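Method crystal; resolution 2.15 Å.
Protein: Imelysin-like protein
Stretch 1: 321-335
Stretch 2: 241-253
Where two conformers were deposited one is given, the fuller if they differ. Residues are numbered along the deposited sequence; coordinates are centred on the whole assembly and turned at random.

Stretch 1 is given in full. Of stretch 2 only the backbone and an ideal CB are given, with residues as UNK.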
# COMPACT_ATOMS: atom_id res chain seq x y z
N ASP A 321 -2.38 -16.23 -6.78
CA ASP A 321 -3.01 -15.34 -7.74
C ASP A 321 -4.51 -15.47 -7.54
O ASP A 321 -5.08 -16.53 -7.84
CB ASP A 321 -2.58 -15.69 -9.18
CG ASP A 321 -3.03 -14.74 -10.27
OD1 ASP A 321 -3.96 -13.94 -10.02
OD2 ASP A 321 -2.49 -14.82 -11.39
N LEU A 322 -5.15 -14.42 -6.99
CA LEU A 322 -6.58 -14.41 -6.67
C LEU A 322 -7.46 -14.57 -7.92
O LEU A 322 -8.61 -14.99 -7.79
CB LEU A 322 -6.99 -13.14 -5.90
CG LEU A 322 -6.29 -12.92 -4.53
CD1 LEU A 322 -6.72 -11.62 -3.91
CD2 LEU A 322 -6.54 -14.07 -3.57
N ALA A 323 -6.92 -14.28 -9.12
CA ALA A 323 -7.65 -14.43 -10.37
C ALA A 323 -7.94 -15.91 -10.68
O ALA A 323 -8.93 -16.18 -11.33
CB ALA A 323 -6.87 -13.82 -11.52
N THR A 324 -7.08 -16.84 -10.19
CA THR A 324 -7.22 -18.28 -10.43
C THR A 324 -8.20 -18.93 -9.43
O THR A 324 -8.41 -20.14 -9.48
CB THR A 324 -5.85 -19.01 -10.41
OG1 THR A 324 -5.38 -19.11 -9.07
CG2 THR A 324 -4.79 -18.32 -11.27
N ALA A 325 -8.79 -18.13 -8.51
CA ALA A 325 -9.74 -18.64 -7.53
C ALA A 325 -11.12 -18.80 -8.15
O ALA A 325 -11.36 -18.27 -9.24
CB ALA A 325 -9.82 -17.69 -6.35
N ASP A 326 -12.03 -19.54 -7.44
CA ASP A 326 -13.41 -19.75 -7.88
C ASP A 326 -14.16 -18.42 -7.80
O ASP A 326 -13.84 -17.60 -6.93
CB ASP A 326 -14.12 -20.81 -7.02
CG ASP A 326 -13.49 -22.19 -7.06
OD1 ASP A 326 -13.51 -22.83 -8.13
OD2 ASP A 326 -13.01 -22.64 -6.00
N LYS A 327 -15.12 -18.20 -8.72
CA LYS A 327 -15.91 -16.96 -8.76
C LYS A 327 -16.66 -16.71 -7.45
O LYS A 327 -16.71 -15.57 -7.00
CB LYS A 327 -16.90 -16.98 -9.94
CG LYS A 327 -16.36 -16.28 -11.18
CD LYS A 327 -16.46 -14.75 -11.08
CE LYS A 327 -15.68 -14.06 -12.17
NZ LYS A 327 -14.22 -14.00 -11.87
N ALA A 328 -17.20 -17.78 -6.82
CA ALA A 328 -17.92 -17.70 -5.55
C ALA A 328 -17.00 -17.27 -4.40
O ALA A 328 -17.40 -16.46 -3.57
CB ALA A 328 -18.58 -19.04 -5.23
N THR A 329 -15.74 -17.77 -4.39
CA THR A 329 -14.73 -17.44 -3.37
C THR A 329 -14.29 -15.98 -3.51
O THR A 329 -14.03 -15.32 -2.50
CB THR A 329 -13.52 -18.39 -3.46
OG1 THR A 329 -13.97 -19.72 -3.75
CG2 THR A 329 -12.70 -18.40 -2.19
N GLN A 330 -14.21 -15.48 -4.75
CA GLN A 330 -13.84 -14.10 -5.05
C GLN A 330 -14.96 -13.16 -4.58
O GLN A 330 -14.67 -12.08 -4.05
CB GLN A 330 -13.58 -13.91 -6.55
CG GLN A 330 -12.33 -14.62 -7.08
CD GLN A 330 -12.24 -14.58 -8.59
OE1 GLN A 330 -13.25 -14.43 -9.30
NE2 GLN A 330 -11.04 -14.71 -9.13
N GLN A 331 -16.23 -13.61 -4.73
CA GLN A 331 -17.43 -12.90 -4.29
C GLN A 331 -17.46 -12.83 -2.76
O GLN A 331 -17.78 -11.77 -2.22
CB GLN A 331 -18.70 -13.56 -4.85
CG GLN A 331 -19.98 -12.71 -4.70
CD GLN A 331 -19.87 -11.33 -5.31
OE1 GLN A 331 -19.59 -11.17 -6.51
NE2 GLN A 331 -20.06 -10.30 -4.50
N GLU A 332 -17.10 -13.94 -2.09
CA GLU A 332 -17.00 -14.05 -0.63
C GLU A 332 -15.98 -13.05 -0.08
O GLU A 332 -16.23 -12.39 0.94
CB GLU A 332 -16.58 -15.47 -0.25
CG GLU A 332 -17.63 -16.26 0.50
CD GLU A 332 -17.06 -17.50 1.15
OE1 GLU A 332 -16.69 -18.44 0.41
OE2 GLU A 332 -16.94 -17.51 2.40
N LEU A 333 -14.81 -12.93 -0.76
CA LEU A 333 -13.75 -12.01 -0.38
C LEU A 333 -14.25 -10.57 -0.49
O LEU A 333 -14.03 -9.79 0.44
CB LEU A 333 -12.48 -12.22 -1.23
CG LEU A 333 -11.30 -11.25 -0.98
CD1 LEU A 333 -10.82 -11.28 0.48
CD2 LEU A 333 -10.15 -11.53 -1.91
N TYR A 334 -14.95 -10.23 -1.60
CA TYR A 334 -15.52 -8.90 -1.81
C TYR A 334 -16.55 -8.59 -0.73
O TYR A 334 -16.51 -7.50 -0.18
CB TYR A 334 -16.15 -8.76 -3.21
CG TYR A 334 -16.84 -7.42 -3.40
CD1 TYR A 334 -16.10 -6.25 -3.58
CD2 TYR A 334 -18.22 -7.31 -3.35
CE1 TYR A 334 -16.72 -5.02 -3.70
CE2 TYR A 334 -18.86 -6.08 -3.47
CZ TYR A 334 -18.10 -4.93 -3.65
OH TYR A 334 -18.72 -3.72 -3.79
N ASP A 335 -17.45 -9.54 -0.44
CA ASP A 335 -18.51 -9.42 0.58
C ASP A 335 -17.91 -9.17 1.98
O ASP A 335 -18.43 -8.31 2.70
CB ASP A 335 -19.41 -10.66 0.57
CG ASP A 335 -20.38 -10.75 -0.60
OD1 ASP A 335 -20.52 -9.74 -1.34
OD2 ASP A 335 -21.03 -11.81 -0.76
N UNK A 241 -9.35 -0.92 -2.26
CA UNK A 241 -8.97 -2.32 -2.35
C UNK A 241 -10.14 -3.17 -2.87
O UNK A 241 -9.96 -3.90 -3.84
CB UNK A 241 -8.50 -2.83 -0.98
N UNK A 242 -11.33 -3.08 -2.24
CA UNK A 242 -12.46 -3.90 -2.69
C UNK A 242 -12.96 -3.49 -4.11
O UNK A 242 -13.38 -4.37 -4.87
CB UNK A 242 -13.60 -3.78 -1.68
N UNK A 243 -12.89 -2.19 -4.46
CA UNK A 243 -13.34 -1.68 -5.76
C UNK A 243 -12.31 -1.87 -6.87
O UNK A 243 -12.58 -2.60 -7.81
CB UNK A 243 -13.68 -0.19 -5.64
N UNK A 244 -11.14 -1.20 -6.76
CA UNK A 244 -10.11 -1.19 -7.80
C UNK A 244 -9.31 -2.47 -7.87
O UNK A 244 -8.90 -2.84 -8.96
CB UNK A 244 -9.15 -0.02 -7.57
N UNK A 245 -9.05 -3.13 -6.73
CA UNK A 245 -8.25 -4.35 -6.74
C UNK A 245 -9.08 -5.65 -6.81
O UNK A 245 -8.55 -6.64 -7.32
CB UNK A 245 -7.37 -4.38 -5.49
N UNK A 246 -10.33 -5.66 -6.32
CA UNK A 246 -11.11 -6.91 -6.28
C UNK A 246 -12.31 -6.90 -7.25
O UNK A 246 -12.31 -7.70 -8.18
CB UNK A 246 -11.61 -7.16 -4.86
N UNK A 247 -13.33 -6.06 -7.01
CA UNK A 247 -14.56 -6.01 -7.80
C UNK A 247 -14.31 -5.79 -9.29
O UNK A 247 -14.77 -6.59 -10.10
CB UNK A 247 -15.47 -4.90 -7.27
N UNK A 248 -13.60 -4.70 -9.64
CA UNK A 248 -13.35 -4.32 -11.03
C UNK A 248 -12.46 -5.33 -11.80
O UNK A 248 -12.89 -5.74 -12.87
CB UNK A 248 -12.70 -2.94 -11.06
N UNK A 249 -11.25 -5.75 -11.33
CA UNK A 249 -10.44 -6.66 -12.16
C UNK A 249 -11.00 -8.07 -12.32
O UNK A 249 -10.69 -8.73 -13.32
CB UNK A 249 -9.03 -6.76 -11.56
N UNK A 250 -11.80 -8.53 -11.36
CA UNK A 250 -12.37 -9.87 -11.39
C UNK A 250 -13.78 -9.89 -12.02
O UNK A 250 -14.36 -10.96 -12.20
CB UNK A 250 -12.42 -10.44 -9.97
N UNK A 251 -14.29 -8.70 -12.38
CA UNK A 251 -15.59 -8.51 -13.00
C UNK A 251 -16.73 -9.13 -12.22
O UNK A 251 -17.42 -10.02 -12.73
CB UNK A 251 -15.57 -9.09 -14.42
N UNK A 252 -16.90 -8.70 -10.96
CA UNK A 252 -17.93 -9.24 -10.07
C UNK A 252 -19.28 -8.52 -10.23
O UNK A 252 -20.32 -9.13 -10.00
CB UNK A 252 -17.46 -9.14 -8.62
N UNK A 253 -19.25 -7.23 -10.62
CA UNK A 253 -20.45 -6.40 -10.81
C UNK A 253 -20.84 -6.27 -12.29
O UNK A 253 -22.02 -6.07 -12.60
CB UNK A 253 -20.22 -5.01 -10.22

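The helix that opens stretch 2 runs nearly antiparallel to helix 327-335, at 160°. Its inward positions meet Y334 first, then L322 and L333, and finally A323, Q330 and K327.

Position 241 has nothing of stretch 1 within 5.5 Å of its ideal CB and is little constrained here; it is a selenomethionine, M241. Position 242 points toward stretch 1, its ideal CB 3.9 Å from Y334 CE1. A long side chain could follow the ring to its hydroxyl, and a polar end would find a partner there. The residue is K242, whose NZ gives a weak hydrogen bond to Y334 OH at 3.1 Å.

Positions 243, 244 and 245 have no such neighbor, and many residues would serve; they are S243, N244 and A245.

Position 246 points toward L333 and Y334, with L322 a little farther off, an apolar setting that suits isoleucine, leucine or another aliphatic chain. It is I246. Its CD1 packs 3.8 Å from L333 CD2 and 4.0 Å from L322 CD1, while its CG2 lies 4.0 Å from Y334 CB and near the plane of the tyrosine ring, at its edge.

At 247 the ideal CB is 3.8 Å from Y334 CE1. An aliphatic stem would cover this part of the ring, and a polar end could approach the hydroxyl; leucine, glutamine or glutamate are all plausible. The residue is E247, with OE2 3.5 Å from Y334 OH.

Positions 248 and 249 are also free of stretch 1. The N of 249 has no bond to the preceding turn and the helix kinks, which would accommodate a proline; they are Q248 and P249.

Position 250 faces Q330 OE1, 4.1 Å from the ideal CB, and K327 NZ, 4.4 Å away. K327 NZ donates to the carbonyl O of 250 at 3.1 Å, and also to Q330 OE1 at 2.8 Å. With these groups already paired, an aliphatic chain running past them to A323 suits the site, although a polar one is not excluded. It is L250: CD2 lies 4.3 Å from A323 CB and 3.5 Å from Q330 NE2.

At 251 phi is +53°, which favors glycine, in a Schellman motif closing the helix; the residue is G251.

Position 252 points toward stretch 1, its ideal CB 3.6 Å from Q331 OE1, with the aliphatic parts of Q330, K327 and Y334 beyond. A medium-sized apolar chain fits. L252 places CD1 3.7 Å from Y334 CB and CD2 4.1 Å from Q330 CB.

Position 253 points sideways, clear of stretch 1; it is S253.

Stretch 2 (241-253) MKSNAIEQPLGLS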
# COMPACT_ATOMS: atom_id res chain seq x y z
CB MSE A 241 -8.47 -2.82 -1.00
CG MSE A 241 -8.36 -4.32 -0.88
SE MSE A 241 -7.16 -4.79 0.57
CE MSE A 241 -8.14 -4.11 2.12
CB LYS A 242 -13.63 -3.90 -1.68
CG LYS A 242 -14.39 -2.59 -1.50
CD LYS A 242 -15.51 -2.77 -0.47
CE LYS A 242 -16.54 -1.67 -0.50
NZ LYS A 242 -17.40 -1.76 -1.71
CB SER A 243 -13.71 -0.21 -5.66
OG SER A 243 -14.80 -0.02 -4.77
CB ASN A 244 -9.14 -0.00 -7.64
CG ASN A 244 -9.81 1.35 -7.72
OD1 ASN A 244 -10.89 1.52 -8.32
ND2 ASN A 244 -9.18 2.35 -7.13
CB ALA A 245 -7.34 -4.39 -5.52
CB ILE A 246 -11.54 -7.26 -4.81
CG1 ILE A 246 -10.32 -7.42 -3.86
CG2 ILE A 246 -12.47 -8.50 -4.74
CD1 ILE A 246 -9.29 -8.57 -4.18
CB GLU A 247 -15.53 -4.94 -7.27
CG GLU A 247 -16.85 -4.87 -8.00
CD GLU A 247 -17.80 -3.80 -7.50
OE1 GLU A 247 -17.39 -2.62 -7.41
OE2 GLU A 247 -18.98 -4.14 -7.22
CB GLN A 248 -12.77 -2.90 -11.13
CG GLN A 248 -13.83 -1.80 -11.02
CD GLN A 248 -13.24 -0.47 -10.59
OE1 GLN A 248 -12.15 -0.07 -11.01
NE2 GLN A 248 -13.96 0.25 -9.75
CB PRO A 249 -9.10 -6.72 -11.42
CG PRO A 249 -9.11 -5.57 -10.51
CD PRO A 249 -10.52 -5.38 -10.11
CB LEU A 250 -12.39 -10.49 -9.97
CG LEU A 250 -11.04 -10.54 -9.23
CD1 LEU A 250 -11.22 -10.96 -7.79
CD2 LEU A 250 -10.03 -11.43 -9.94
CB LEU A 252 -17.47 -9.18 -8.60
CG LEU A 252 -16.13 -9.84 -8.23
CD1 LEU A 252 -15.78 -9.56 -6.80
CD2 LEU A 252 -16.14 -11.35 -8.46
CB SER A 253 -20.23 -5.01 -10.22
OG SER A 253 -19.10 -4.36 -10.79
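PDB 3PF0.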